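PDB 2JJO: cytochrome P450 113A1, which hydroxylates C-12 of the erythromycin D macrolactone, giving erythromycin C, as a monomeric heme monooxygenase that uses NADPH and O2. Local coordinates for residues A[85-90]-A[232-237]; A[104-109]-A[210-215]; A[160-165]-A[191-196]. The protein carries 1 engineered substitution. All blocks are in the same frame, centred on the assembly; numbering follows the deposited sequence.

Interaction 1 of 3, residues A[85-90]-A[232-237]. With EY5 (Erythromycin D), chain C.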
loop_
_atom_site.group_PDB
_atom_site.type_symbol
_atom_site.label_atom_id
_atom_site.label_comp_id
_atom_site.label_asym_id
_atom_site.label_seq_id
_atom_site.Cartn_x
_atom_site.Cartn_y
_atom_site.Cartn_z
ATOM N N GLY A 85 0.543 12.443 -15.664
ATOM C CA GLY A 85 1.311 11.198 -15.440
ATOM C C GLY A 85 0.929 10.376 -14.210
ATOM O O GLY A 85 1.512 9.326 -13.946
ATOM N N MET A 86 -0.047 10.847 -13.427
ATOM C CA MET A 86 -0.402 10.157 -12.180
ATOM C C MET A 86 -1.398 9.042 -12.435
ATOM O O MET A 86 -2.624 9.252 -12.421
ATOM C CB MET A 86 -0.917 11.131 -11.114
ATOM C CG MET A 86 0.169 12.026 -10.522
ATOM S SD MET A 86 1.639 11.093 -10.013
ATOM C CE MET A 86 2.380 12.242 -8.829
ATOM N N ILE A 87 -0.855 7.851 -12.696
ATOM C CA ILE A 87 -1.667 6.695 -13.100
ATOM C C ILE A 87 -2.886 6.419 -12.159
ATOM O O ILE A 87 -4.015 6.151 -12.623
ATOM C CB ILE A 87 -0.758 5.454 -13.263
ATOM C CG1 ILE A 87 -1.517 4.291 -13.896
ATOM C CG2 ILE A 87 -0.105 5.079 -11.933
ATOM C CD1 ILE A 87 -0.671 3.014 -14.037
ATOM N N HIS A 88 -2.665 6.540 -10.857
ATOM C CA HIS A 88 -3.697 6.314 -9.861
ATOM C C HIS A 88 -4.796 7.402 -9.846
ATOM O O HIS A 88 -5.791 7.265 -9.106
ATOM C CB HIS A 88 -3.036 6.208 -8.470
ATOM C CG HIS A 88 -2.395 7.495 -8.019
ATOM N ND1 HIS A 88 -1.278 8.024 -8.637
ATOM C CD2 HIS A 88 -2.746 8.377 -7.048
ATOM C CE1 HIS A 88 -0.976 9.181 -8.074
ATOM N NE2 HIS A 88 -1.847 9.419 -7.111
ATOM N N GLU A 89 -4.605 8.471 -10.630
ATOM C CA GLU A 89 -5.589 9.564 -10.744
ATOM C C GLU A 89 -6.186 9.753 -12.143
ATOM O O GLU A 89 -6.845 10.766 -12.411
ATOM C CB GLU A 89 -5.003 10.871 -10.225
ATOM C CG GLU A 89 -4.700 10.805 -8.706
ATOM C CD GLU A 89 -4.021 12.091 -8.167
ATOM O OE1 GLU A 89 -3.686 12.978 -8.975
ATOM O OE2 GLU A 89 -3.891 12.226 -6.928
ATOM N N ILE A 90 -5.981 8.764 -13.013
ATOM C CA ILE A 90 -6.468 8.853 -14.390
ATOM C C ILE A 90 -7.498 7.785 -14.587
ATOM O O ILE A 90 -7.368 6.695 -13.985
ATOM C CB ILE A 90 -5.285 8.759 -15.408
ATOM C CG1 ILE A 90 -4.393 9.986 -15.246
ATOM C CG2 ILE A 90 -5.789 8.721 -16.885
ATOM C CD1 ILE A 90 -2.956 9.850 -15.823
ATOM N N ALA A 232 8.294 12.166 -14.916
ATOM C CA ALA A 232 8.836 12.318 -13.572
ATOM C C ALA A 232 7.730 12.044 -12.533
ATOM O O ALA A 232 8.001 11.433 -11.492
ATOM C CB ALA A 232 9.431 13.700 -13.372
ATOM N N ASN A 233 6.501 12.476 -12.826
ATOM C CA ASN A 233 5.391 12.240 -11.897
ATOM C C ASN A 233 5.039 10.756 -11.843
ATOM O O ASN A 233 4.813 10.221 -10.779
ATOM C CB ASN A 233 4.157 13.076 -12.256
ATOM C CG ASN A 233 4.328 14.554 -11.956
ATOM O OD1 ASN A 233 5.104 14.934 -11.070
ATOM N ND2 ASN A 233 3.597 15.405 -12.689
ATOM N N PHE A 234 4.990 10.108 -12.999
ATOM C CA PHE A 234 4.771 8.657 -13.093
ATOM C C PHE A 234 5.828 7.883 -12.278
ATOM O O PHE A 234 5.466 6.972 -11.524
ATOM C CB PHE A 234 4.787 8.229 -14.580
ATOM C CG PHE A 234 4.253 6.831 -14.853
ATOM C CD1 PHE A 234 3.438 6.155 -13.938
ATOM C CD2 PHE A 234 4.493 6.234 -16.078
ATOM C CE1 PHE A 234 2.914 4.892 -14.231
ATOM C CE2 PHE A 234 3.975 4.947 -16.386
ATOM C CZ PHE A 234 3.168 4.287 -15.459
ATOM N N SER A 235 7.108 8.245 -12.413
ATOM C CA SER A 235 8.187 7.616 -11.649
ATOM C C SER A 235 7.993 7.826 -10.138
ATOM O O SER A 235 8.348 6.965 -9.347
ATOM C CB SER A 235 9.563 8.207 -12.046
ATOM O OG SER A 235 9.822 8.077 -13.457
ATOM N N THR A 236 7.475 8.994 -9.745
ATOM C CA THR A 236 7.306 9.333 -8.341
ATOM C C THR A 236 6.222 8.416 -7.775
ATOM O O THR A 236 6.389 7.823 -6.703
ATOM C CB THR A 236 6.908 10.835 -8.180
ATOM O OG1 THR A 236 7.993 11.657 -8.632
ATOM C CG2 THR A 236 6.598 11.182 -6.718
ATOM N N ALA A 237 5.125 8.265 -8.514
ATOM C CA ALA A 237 4.051 7.342 -8.096
ATOM C C ALA A 237 4.567 5.904 -8.011
ATOM O O ALA A 237 4.249 5.201 -7.063
ATOM C CB ALA A 237 2.817 7.435 -9.081
HETATM O O1 EY5 C . 1.533 6.308 -3.933
HETATM C C1 EY5 C . 0.594 6.735 -4.624
HETATM O O2 EY5 C . -0.307 5.830 -5.258
HETATM C C13 EY5 C . -0.032 4.429 -5.190
HETATM C C36 EY5 C . -0.318 3.820 -6.559
HETATM C C37 EY5 C . 0.392 4.560 -7.655
HETATM C C12 EY5 C . -0.923 3.850 -4.102
HETATM C C35 EY5 C . -2.318 4.477 -4.143
HETATM C C11 EY5 C . -0.286 4.018 -2.712
HETATM O O12 EY5 C . 0.953 3.289 -2.568
HETATM C C10 EY5 C . -1.213 3.595 -1.563
HETATM C C34 EY5 C . -1.521 2.080 -1.644
HETATM C C2 EY5 C . 0.247 8.182 -4.929
HETATM C C30 EY5 C . 1.374 8.766 -5.779
HETATM C C3 EY5 C . -0.097 9.000 -3.683
HETATM O O3 EY5 C . -0.649 10.254 -4.153
HETATM C C14 EY5 C . -0.278 11.442 -3.491
HETATM O O4 EY5 C . -1.459 11.982 -2.891
HETATM C C18 EY5 C . -2.479 12.433 -3.777
HETATM C C21 EY5 C . -3.647 12.951 -2.928
HETATM C C17 EY5 C . -1.891 13.542 -4.623
HETATM O O6 EY5 C . -2.886 14.035 -5.530
HETATM C C16 EY5 C . -0.616 13.136 -5.391
HETATM C C19 EY5 C . -0.003 14.391 -6.021
HETATM O O5 EY5 C . -0.961 12.281 -6.484
HETATM C C15 EY5 C . 0.388 12.426 -4.466
HETATM C C4 EY5 C . -1.067 8.260 -2.723
HETATM C C31 EY5 C . -2.535 8.356 -3.195
HETATM C C5 EY5 C . -0.845 8.702 -1.266
HETATM C C6 EY5 C . 0.156 7.835 -0.478
HETATM C C32 EY5 C . 0.593 8.561 0.791
HETATM O O10 EY5 C . 1.364 7.654 -1.254
HETATM C C7 EY5 C . -0.575 6.515 -0.117
HETATM C C8 EY5 C . 0.249 5.238 -0.019
HETATM C C33 EY5 C . 0.974 5.170 1.333
HETATM C C9 EY5 C . -0.594 4.000 -0.224
HETATM O O11 EY5 C . -0.744 3.252 0.713
HETATM O O7 EY5 C . -2.047 8.693 -0.503
HETATM C C22 EY5 C . -2.578 9.991 -0.235
HETATM O O9 EY5 C . -1.712 10.778 0.577
HETATM C C26 EY5 C . -2.234 12.089 0.817
HETATM C C27 EY5 C . -1.187 12.867 1.570
HETATM C C25 EY5 C . -3.568 12.021 1.570
HETATM C C24 EY5 C . -4.551 11.084 0.834
HETATM N N1 EY5 C . -5.875 10.856 1.492
HETATM C C29 EY5 C . -6.625 12.120 1.549
HETATM C C28 EY5 C . -5.851 10.234 2.828
HETATM C C23 EY5 C . -3.874 9.748 0.542
HETATM O O8 EY5 C . -4.755 8.921 -0.230
#
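M86 bends back on itself to meet N233 and A237. With CG beside the backbone N (chi1 -72°) and the chain bent at chi2 (-49°), its thioether returns to the helix although its CB points away from it: M86 SD lies 3.4 Å from N233 O and 4.0 Å from A237 CB. I87 crosses the F234 side chain obliquely, its CG2 3.8 Å from F234 CE1, and also touches the heme. The G85 carbonyl approaches the helix backbone, F234 CA lying 3.4 Å from G85 O in a bent CA-H...O contact. Here the loop between helices B and C of the P450 fold packs on helix I, 228-259, and carries two substrate-binding residues, H88 and E89. E89 CG lies over one face of the H88 imidazole and C2 of erythromycin D over the opposite one, both toward the rim, with M86 SD in plane at the edge. With H88 CG between the backbone N and the carbonyl carbon (chi1 66°), the ring faces the substrate, and H88 NE2 donates to mycarose hydroxyl O5 (3.1 Å) and more weakly to glycosidic O3. O5 in turn donates to E89 OE2 (3.0 Å). H88 ND1 is buried and lacks a polar partner.

Interaction 2 of 3, residues A[104-109]-A[210-215]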
loop_
_atom_site.group_PDB
_atom_site.type_symbol
_atom_site.label_atom_id
_atom_site.label_comp_id
_atom_site.label_asym_id
_atom_site.label_seq_id
_atom_site.Cartn_x
_atom_site.Cartn_y
_atom_site.Cartn_z
ATOM N N SER A 104 3.958 -4.982 -18.363
ATOM C CA SER A 104 4.746 -6.197 -18.575
ATOM C C SER A 104 5.864 -6.367 -17.553
ATOM O O SER A 104 6.362 -7.466 -17.359
ATOM C CB SER A 104 5.335 -6.248 -19.972
ATOM O OG SER A 104 6.387 -5.336 -20.048
ATOM N N ALA A 105 6.250 -5.288 -16.891
ATOM C CA ALA A 105 7.281 -5.332 -15.848
ATOM C C ALA A 105 6.764 -6.083 -14.638
ATOM O O ALA A 105 7.544 -6.503 -13.769
ATOM C CB ALA A 105 7.696 -3.909 -15.437
ATOM N N PHE A 106 5.452 -6.266 -14.561
ATOM C CA PHE A 106 4.895 -6.792 -13.318
ATOM C C PHE A 106 4.170 -8.134 -13.453
ATOM O O PHE A 106 3.489 -8.535 -12.518
ATOM C CB PHE A 106 3.948 -5.784 -12.658
ATOM C CG PHE A 106 4.603 -4.516 -12.237
ATOM C CD1 PHE A 106 4.634 -3.422 -13.093
ATOM C CD2 PHE A 106 5.151 -4.390 -10.963
ATOM C CE1 PHE A 106 5.215 -2.203 -12.703
ATOM C CE2 PHE A 106 5.754 -3.191 -10.571
ATOM C CZ PHE A 106 5.778 -2.093 -11.438
ATOM N N THR A 107 4.336 -8.824 -14.581
ATOM C CA THR A 107 3.687 -10.124 -14.797
ATOM C C THR A 107 4.205 -11.178 -13.804
ATOM O O THR A 107 5.325 -11.069 -13.310
ATOM C CB THR A 107 3.939 -10.679 -16.218
ATOM O OG1 THR A 107 5.350 -10.786 -16.453
ATOM C CG2 THR A 107 3.312 -9.803 -17.291
ATOM N N PRO A 108 3.388 -12.203 -13.502
ATOM C CA PRO A 108 3.897 -13.207 -12.568
ATOM C C PRO A 108 5.222 -13.809 -12.997
ATOM O O PRO A 108 6.127 -13.984 -12.159
ATOM C CB PRO A 108 2.767 -14.248 -12.536
ATOM C CG PRO A 108 1.506 -13.392 -12.797
ATOM C CD PRO A 108 1.983 -12.478 -13.883
ATOM N N ARG A 109 5.375 -14.107 -14.280
ATOM C CA ARG A 109 6.618 -14.781 -14.711
ATOM C C ARG A 109 7.846 -13.876 -14.528
ATOM O O ARG A 109 8.930 -14.346 -14.122
ATOM C CB ARG A 109 6.539 -15.238 -16.174
ATOM C CG ARG A 109 6.232 -14.094 -17.137
ATOM C CD ARG A 109 5.764 -14.591 -18.520
ATOM N NE ARG A 109 5.568 -13.483 -19.473
ATOM C CZ ARG A 109 4.455 -12.755 -19.574
ATOM N NH1 ARG A 109 3.435 -13.007 -18.760
ATOM N NH2 ARG A 109 4.358 -11.774 -20.487
ATOM N N ASP A 210 17.814 -1.787 -18.523
ATOM C CA ASP A 210 16.691 -2.737 -18.510
ATOM C C ASP A 210 15.535 -2.195 -17.641
ATOM O O ASP A 210 14.384 -2.658 -17.730
ATOM C CB ASP A 210 17.117 -4.119 -17.964
ATOM C CG ASP A 210 17.974 -4.949 -18.951
ATOM O OD1 ASP A 210 17.935 -4.729 -20.187
ATOM O OD2 ASP A 210 18.666 -5.878 -18.471
ATOM N N ASP A 211 15.840 -1.210 -16.810
ATOM C CA ASP A 211 14.969 -0.757 -15.725
ATOM C C ASP A 211 13.671 -0.040 -16.112
ATOM O O ASP A 211 13.473 0.423 -17.253
ATOM C CB ASP A 211 15.780 0.205 -14.886
ATOM C CG ASP A 211 16.130 1.468 -15.662
ATOM O OD1 ASP A 211 15.460 2.484 -15.442
ATOM O OD2 ASP A 211 17.022 1.422 -16.536
ATOM N N LEU A 212 12.816 0.137 -15.109
ATOM C CA LEU A 212 11.463 0.666 -15.326
ATOM C C LEU A 212 11.457 2.135 -15.752
ATOM O O LEU A 212 10.601 2.558 -16.548
ATOM C CB LEU A 212 10.602 0.461 -14.083
ATOM C CG LEU A 212 9.097 0.339 -14.280
ATOM C CD1 LEU A 212 8.677 -0.540 -15.488
ATOM C CD2 LEU A 212 8.457 -0.159 -12.967
ATOM N N ILE A 213 12.409 2.909 -15.251
ATOM C CA ILE A 213 12.440 4.314 -15.646
ATOM C C ILE A 213 12.755 4.394 -17.136
ATOM O O ILE A 213 12.090 5.143 -17.853
ATOM C CB ILE A 213 13.378 5.201 -14.787
ATOM C CG1 ILE A 213 12.830 5.281 -13.335
ATOM C CG2 ILE A 213 13.508 6.634 -15.404
ATOM C CD1 ILE A 213 13.739 6.028 -12.356
ATOM N N SER A 214 13.734 3.593 -17.585
ATOM C CA SER A 214 14.140 3.549 -19.007
ATOM C C SER A 214 12.942 3.185 -19.860
ATOM O O SER A 214 12.669 3.818 -20.894
ATOM C CB SER A 214 15.279 2.530 -19.257
ATOM O OG SER A 214 16.499 2.930 -18.629
ATOM N N ARG A 215 12.202 2.177 -19.412
ATOM C CA ARG A 215 11.035 1.720 -20.135
ATOM C C ARG A 215 9.991 2.846 -20.223
ATOM O O ARG A 215 9.408 3.103 -21.286
ATOM C CB ARG A 215 10.491 0.483 -19.444
ATOM C CG ARG A 215 9.247 -0.092 -20.060
ATOM C CD ARG A 215 9.379 -1.608 -20.076
ATOM N NE ARG A 215 8.497 -2.253 -19.104
ATOM C CZ ARG A 215 7.227 -2.577 -19.366
ATOM N NH1 ARG A 215 6.689 -2.335 -20.559
ATOM N NH2 ARG A 215 6.490 -3.143 -18.443
HETATM O O HOH W 1 3.876 -3.466 -20.857
#
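A105 presses its methyl group against one branch of L212, A105 CB lying 3.5 Å from L212 CD1. The other branch goes to the aromatic ring beside it, where L212 CD2 sits 3.6 Å from F106 CZ. With L212 CG anti to the backbone N (chi1 -153°), its two methyls are directed to A105 and F106, one each; the F106 and L212 side chains cross at about a right angle. F106 reaches inward to the heme and to L354, which follows the axial ligand C353. In P450 terms this is the turn after helix C meeting the first turn of helix H, 212-218, and L151 of helix E packs on both F106 and L212. D211 caps that turn: D211 OD1 takes the S214 N-H at 3.0 Å (158°), from well above the carboxylate plane, while S214 OG donates to D211 OD2 at 2.6 Å on the syn side. R204 adds a salt bridge to OD1. At the partly exposed side, R215 is bent at chi2 and chi3, and the close approach of its NH2 to S104 and the A105 N makes its modelled position doubtful. A water accepts from S104 N (2.9 Å); its bond from R215 NH1 shares the arginine's uncertainty.

Interaction 3 of 3, residues A[160-165]-A[191-196]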
loop_
_atom_site.group_PDB
_atom_site.type_symbol
_atom_site.label_atom_id
_atom_site.label_comp_id
_atom_site.label_asym_id
_atom_site.label_seq_id
_atom_site.Cartn_x
_atom_site.Cartn_y
_atom_site.Cartn_z
ATOM N N GLU A 160 17.948 6.182 1.838
ATOM C CA GLU A 160 17.587 6.995 3.011
ATOM C C GLU A 160 16.734 8.228 2.653
ATOM O O GLU A 160 15.786 8.567 3.371
ATOM C CB GLU A 160 18.831 7.396 3.820
ATOM C CG GLU A 160 18.764 6.892 5.261
ATOM C CD GLU A 160 18.392 5.406 5.346
ATOM O OE1 GLU A 160 17.612 4.999 6.252
ATOM O OE2 GLU A 160 18.891 4.632 4.495
ATOM N N GLN A 161 17.099 8.901 1.566
ATOM C CA GLN A 161 16.277 9.970 0.974
ATOM C C GLN A 161 14.857 9.473 0.755
ATOM O O GLN A 161 13.895 10.160 1.129
ATOM C CB GLN A 161 16.870 10.403 -0.359
ATOM C CG GLN A 161 18.117 11.228 -0.241
ATOM C CD GLN A 161 18.337 12.133 -1.446
ATOM O OE1 GLN A 161 18.563 11.653 -2.558
ATOM N NE2 GLN A 161 18.291 13.463 -1.220
ATOM N N PHE A 162 14.723 8.253 0.204
ATOM C CA PHE A 162 13.394 7.665 -0.079
ATOM C C PHE A 162 12.556 7.464 1.185
ATOM O O PHE A 162 11.359 7.757 1.206
ATOM C CB PHE A 162 13.501 6.346 -0.855
ATOM C CG PHE A 162 14.214 6.467 -2.177
ATOM C CD1 PHE A 162 14.300 7.688 -2.830
ATOM C CD2 PHE A 162 14.776 5.338 -2.783
ATOM C CE1 PHE A 162 14.964 7.817 -4.035
ATOM C CE2 PHE A 162 15.420 5.436 -3.984
ATOM C CZ PHE A 162 15.525 6.683 -4.625
ATOM N N GLY A 163 13.166 6.967 2.249
ATOM C CA GLY A 163 12.427 6.831 3.476
ATOM C C GLY A 163 12.048 8.194 4.053
ATOM O O GLY A 163 10.964 8.345 4.638
ATOM N N ASP A 164 12.963 9.163 3.946
ATOM C CA ASP A 164 12.694 10.490 4.489
ATOM C C ASP A 164 11.545 11.124 3.719
ATOM O O ASP A 164 10.655 11.711 4.307
ATOM C CB ASP A 164 13.926 11.396 4.437
ATOM C CG ASP A 164 14.896 11.160 5.602
ATOM O OD1 ASP A 164 14.685 10.202 6.409
ATOM O OD2 ASP A 164 15.876 11.954 5.702
ATOM N N TRP A 165 11.580 11.016 2.404
ATOM C CA TRP A 165 10.533 11.647 1.590
ATOM C C TRP A 165 9.153 11.007 1.814
ATOM O O TRP A 165 8.157 11.693 2.050
ATOM C CB TRP A 165 10.953 11.647 0.134
ATOM C CG TRP A 165 12.074 12.641 -0.165
ATOM C CD1 TRP A 165 12.326 13.850 0.487
ATOM C CD2 TRP A 165 13.046 12.554 -1.227
ATOM N NE1 TRP A 165 13.395 14.497 -0.121
ATOM C CE2 TRP A 165 13.857 13.721 -1.157
ATOM C CE3 TRP A 165 13.327 11.595 -2.215
ATOM C CZ2 TRP A 165 14.914 13.942 -2.041
ATOM C CZ3 TRP A 165 14.361 11.822 -3.090
ATOM C CH2 TRP A 165 15.150 12.987 -3.002
ATOM N N ASN A 191 8.220 17.664 -4.073
ATOM C CA ASN A 191 9.057 18.470 -4.986
ATOM C C ASN A 191 10.490 17.924 -5.106
ATOM O O ASN A 191 10.948 17.640 -6.212
ATOM C CB ASN A 191 9.038 19.943 -4.546
ATOM C CG ASN A 191 9.857 20.845 -5.456
ATOM O OD1 ASN A 191 11.094 20.871 -5.399
ATOM N ND2 ASN A 191 9.160 21.616 -6.285
ATOM N N PRO A 192 11.173 17.703 -3.969
ATOM C CA PRO A 192 12.553 17.156 -4.096
ATOM C C PRO A 192 12.605 15.763 -4.751
ATOM O O PRO A 192 13.503 15.490 -5.556
ATOM C CB PRO A 192 13.046 17.066 -2.645
ATOM C CG PRO A 192 12.076 17.936 -1.833
ATOM C CD PRO A 192 10.775 17.927 -2.566
ATOM N N LEU A 193 11.655 14.898 -4.392
ATOM C CA LEU A 193 11.639 13.540 -4.885
ATOM C C LEU A 193 11.355 13.562 -6.375
ATOM O O LEU A 193 12.077 12.939 -7.159
ATOM C CB LEU A 193 10.622 12.654 -4.133
ATOM C CG LEU A 193 10.276 11.304 -4.773
ATOM C CD1 LEU A 193 11.500 10.384 -4.924
ATOM C CD2 LEU A 193 9.136 10.599 -3.993
ATOM N N THR A 194 10.333 14.318 -6.762
ATOM C CA THR A 194 9.999 14.461 -8.180
ATOM C C THR A 194 11.182 15.069 -8.978
ATOM O O THR A 194 11.527 14.566 -10.058
ATOM C CB THR A 194 8.683 15.261 -8.336
ATOM O OG1 THR A 194 7.665 14.647 -7.522
ATOM C CG2 THR A 194 8.229 15.328 -9.820
ATOM N N ALA A 195 11.850 16.097 -8.423
ATOM C CA ALA A 195 13.004 16.727 -9.137
ATOM C C ALA A 195 14.122 15.716 -9.339
ATOM O O ALA A 195 14.737 15.640 -10.418
ATOM C CB ALA A 195 13.543 17.932 -8.360
ATOM N N TYR A 196 14.377 14.939 -8.282
ATOM C CA TYR A 196 15.376 13.868 -8.331
ATOM C C TYR A 196 15.049 12.884 -9.421
ATOM O O TYR A 196 15.910 12.534 -10.227
ATOM C CB TYR A 196 15.499 13.156 -6.963
ATOM C CG TYR A 196 16.331 11.884 -7.025
ATOM C CD1 TYR A 196 17.745 11.927 -6.975
ATOM C CD2 TYR A 196 15.716 10.635 -7.127
ATOM C CE1 TYR A 196 18.503 10.735 -7.038
ATOM C CE2 TYR A 196 16.471 9.453 -7.182
ATOM C CZ TYR A 196 17.854 9.512 -7.143
ATOM O OH TYR A 196 18.577 8.326 -7.201
#
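The W165 indole is covered on both faces: the backbone around P192 and L193 lies over one, with L193 N above its centre, and Q161 O of its own helix sits over the opposite face, 3.1 Å above the plane and toward the rim. The F162 ring is met at its edge, in plane, by Y196 CE2, 3.9 Å from F162 CE1. These rings lie in the interface between helices F and G of the P450 fold, 159-170 and 180-206, which run roughly antiparallel; the axes of the two short segments approach to 10.5 Å at a crossing angle of -143°. W165 gives the largest single share of the buried surface. Its CG stands anti to the carbonyl carbon (chi1 -72°), and the ring lies across helix G with L193 CA 3.8 Å from the centroid of its six-membered ring, 17° off the normal, a CH-pi contact. L193 CB adds a contact to W165 CE3 at 3.5 Å. At the pyrrole end, P192 CB comes 3.6 Å from W165 NE1. F162 and L193 both touch L239 of helix I, and L193 also T236. At the far rim of the indole, W165 CH2 reaches Y196 CB at 4.0 Å.

Overall arrangement
Helix 228-259 carries one side of interaction 1 and is touched by residues of the other two; the three centres lie 15 to 22 Å apart. Along the chain the contacts are enclosed one within another: interaction 3 innermost, then interaction 2, and interaction 1 outermost. Interactions 1 and 3 touch through a probable hydrogen bond between T236 OG1 and T194 OG1 and packing of T236 on L193. Interactions 1 and 2 meet where S235 packs on I213. Interactions 2 and 3 do not touch, but helices G and H are consecutive. Interaction 1 binds the substrate; the F-G contact, with L193 about 8 Å from erythromycin D between nearest side-chain and ligand atoms, is consistent with these helices covering the pocket, as in other P450s; in interaction 2, F106 touches the heme.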